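Local coordinates for PlyP35 (Listeria phage P35, PDB 6S3Y), which is the cell-wall-binding part of a phage endolysin and probably attaches the enzyme to the Listeria cell wall, at residues A[111-114]-A[118-121]. Residues are numbered along the deposited sequence; the frame is centred on the assembly and turned at random.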
ATOM      1  N   HIS A 111      11.883 -14.630   0.587  1.00 21.72           N
ATOM      2  CA  HIS A 111      13.221 -15.020   0.083  1.00 24.61           C
ATOM      3  C   HIS A 111      13.703 -13.897  -0.803  1.00 24.61           C
ATOM      4  O   HIS A 111      12.873 -13.226  -1.398  1.00 22.88           O
ATOM      5  CB  HIS A 111      13.168 -16.347  -0.703  1.00 27.73           C
ATOM      6  CG  HIS A 111      12.594 -17.460   0.104  1.00 30.13           C
ATOM      7  ND1 HIS A 111      11.251 -17.730   0.126  1.00 30.26           N
ATOM      8  CD2 HIS A 111      13.166 -18.274   1.013  1.00 31.26           C
ATOM      9  CE1 HIS A 111      11.025 -18.706   0.968  1.00 32.59           C
ATOM     10  NE2 HIS A 111      12.178 -19.058   1.525  1.00 33.76           N
ATOM     11  N   PRO A 112      15.031 -13.694  -0.915  1.00 28.12           N
ATOM     12  CA  PRO A 112      15.607 -12.696  -1.806  1.00 32.29           C
ATOM     13  C   PRO A 112      15.007 -12.834  -3.197  1.00 32.50           C
ATOM     14  O   PRO A 112      14.986 -13.923  -3.713  1.00 36.87           O
ATOM     15  CB  PRO A 112      17.113 -13.005  -1.869  1.00 33.93           C
ATOM     16  CG  PRO A 112      17.373 -13.742  -0.588  1.00 31.79           C
ATOM     17  CD  PRO A 112      16.074 -14.433  -0.205  1.00 29.85           C
ATOM     18  N   ALA A 113      14.515 -11.718  -3.728  1.00 39.92           N
ATOM     19  CA  ALA A 113      13.875 -11.625  -5.053  1.00 45.98           C
ATOM     20  C   ALA A 113      14.629 -10.553  -5.837  1.00 44.45           C
ATOM     21  O   ALA A 113      14.550  -9.383  -5.449  1.00 39.98           O
ATOM     22  CB  ALA A 113      12.400 -11.322  -4.915  1.00 43.25           C
ATOM     23  N   SER A 114      15.377 -10.981  -6.857  1.00 38.47           N
ATOM     24  CA  SER A 114      16.134 -10.105  -7.786  1.00 48.07           C
ATOM     25  C   SER A 114      15.153  -9.208  -8.556  1.00 42.73           C
ATOM     26  O   SER A 114      15.559  -8.066  -8.867  1.00 41.01           O
ATOM     27  CB  SER A 114      16.974 -10.926  -8.738  1.00 48.82           C
ATOM     28  OG  SER A 114      16.142 -11.574  -9.699  1.00 58.76           O
ATOM     29  N   TYR A 118       8.534 -10.251  -3.950  1.00 20.04           N
ATOM     30  CA  TYR A 118       8.928 -11.102  -2.808  1.00 19.51           C
ATOM     31  C   TYR A 118       7.862 -12.175  -2.628  1.00 17.85           C
ATOM     32  O   TYR A 118       6.675 -11.866  -2.486  1.00 16.90           O
ATOM     33  CB  TYR A 118       9.208 -10.231  -1.583  1.00 18.99           C
ATOM     34  CG  TYR A 118      10.492  -9.463  -1.711  1.00 19.81           C
ATOM     35  CD1 TYR A 118      10.522  -8.249  -2.381  1.00 17.96           C
ATOM     36  CD2 TYR A 118      11.680  -9.960  -1.216  1.00 19.73           C
ATOM     37  CE1 TYR A 118      11.707  -7.548  -2.543  1.00 19.92           C
ATOM     38  CE2 TYR A 118      12.872  -9.259  -1.360  1.00 21.13           C
ATOM     39  CZ  TYR A 118      12.885  -8.060  -2.032  1.00 19.19           C
ATOM     40  OH  TYR A 118      14.050  -7.374  -2.147  1.00 24.17           O
ATOM     41  N   PRO A 119       8.257 -13.474  -2.688  1.00 15.90           N
ATOM     42  CA  PRO A 119       7.288 -14.559  -2.618  1.00 16.52           C
ATOM     43  C   PRO A 119       6.847 -14.857  -1.186  1.00 15.52           C
ATOM     44  O   PRO A 119       7.674 -14.899  -0.280  1.00 15.23           O
ATOM     45  CB  PRO A 119       8.059 -15.743  -3.218  1.00 16.30           C
ATOM     46  CG  PRO A 119       9.515 -15.439  -2.826  1.00 16.65           C
ATOM     47  CD  PRO A 119       9.628 -13.942  -2.948  1.00 16.76           C
ATOM     48  N   LEU A 120       5.546 -15.054  -1.026  1.00 16.39           N
ATOM     49  CA  LEU A 120       4.916 -15.460   0.254  1.00 16.94           C
ATOM     50  C   LEU A 120       4.198 -16.785  -0.027  1.00 18.11           C
ATOM     51  O   LEU A 120       3.204 -16.775  -0.821  1.00 18.10           O
ATOM     52  CB  LEU A 120       3.921 -14.408   0.736  1.00 17.12           C
ATOM     53  CG  LEU A 120       4.521 -13.043   1.055  1.00 19.45           C
ATOM     54  CD1 LEU A 120       3.436 -12.017   1.408  1.00 20.20           C
ATOM     55  CD2 LEU A 120       5.510 -13.154   2.186  1.00 18.54           C
ATOM     56  N   TYR A 121       4.678 -17.857   0.608  1.00 18.42           N
ATOM     57  CA  TYR A 121       4.023 -19.173   0.560  1.00 24.02           C
ATOM     58  C   TYR A 121       3.085 -19.280   1.769  1.00 25.03           C
ATOM     59  O   TYR A 121       3.578 -19.342   2.917  1.00 29.30           O
ATOM     60  CB  TYR A 121       5.037 -20.319   0.560  1.00 27.60           C
ATOM     61  CG  TYR A 121       4.316 -21.652   0.461  1.00 37.34           C
ATOM     62  CD1 TYR A 121       3.861 -22.113  -0.773  1.00 41.35           C
ATOM     63  CD2 TYR A 121       4.022 -22.430   1.578  1.00 39.58           C
ATOM     64  CE1 TYR A 121       3.235 -23.349  -0.903  1.00 43.33           C
ATOM     65  CE2 TYR A 121       3.337 -23.630   1.477  1.00 39.40           C
ATOM     66  CZ  TYR A 121       2.964 -24.112   0.229  1.00 42.23           C
ATOM     67  OH  TYR A 121       2.326 -25.326   0.118  1.00 39.34           O
TER
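The loop that joins strands 107-110 and 117-121 in this all-beta cell-wall-binding domain of the SH3 clan turns back over the start of the strand it leads into, bringing Ala113 onto the ring of Tyr118. The arrangement is an example of a short connection packing against the strand that follows it. The methyl of Ala113 makes a CH-pi contact: CB stands 4.0 Å from the centroid of the Tyr118 ring, 11° off the ring normal, and therefore almost squarely over the centre of one face. With chi1 at -72°, CG of Tyr118 is turned away from its own carbonyl carbon and beside its backbone N, which carries the ring back beneath the loop. Backbone atoms of the loop also reach the CD2-CE2 side of the ring, Ala113 N lying 3.8 Å from Tyr118 CE2 and His111 O 3.5 Å from Tyr118 CD2, the latter approaching obliquely.

Pro119 continues the apolar surface on the strand. Its CD is 3.7 Å from His111 O, and the same carbon lies 4.3 Å from Ala113 CB. Farther out, Pro119 CG meets the edge of the imidazole near its plane, 4.1 Å from His111 ND1, the two side chains crossing at about a right angle. Contact here is van der Waals in character and lies at the surface of the protein.

Around this patch, Tyr118 also meets Phe136 edge-to-face, and Pro119 O is hydrogen-bonded to Thr110 OG1 at the end of strand 107-110. Backbone hydrogen bonds of Tyr118 with Ile131 and of Leu120 with Phe129 join strand 117-121 to its antiparallel neighbour, strand 128-132.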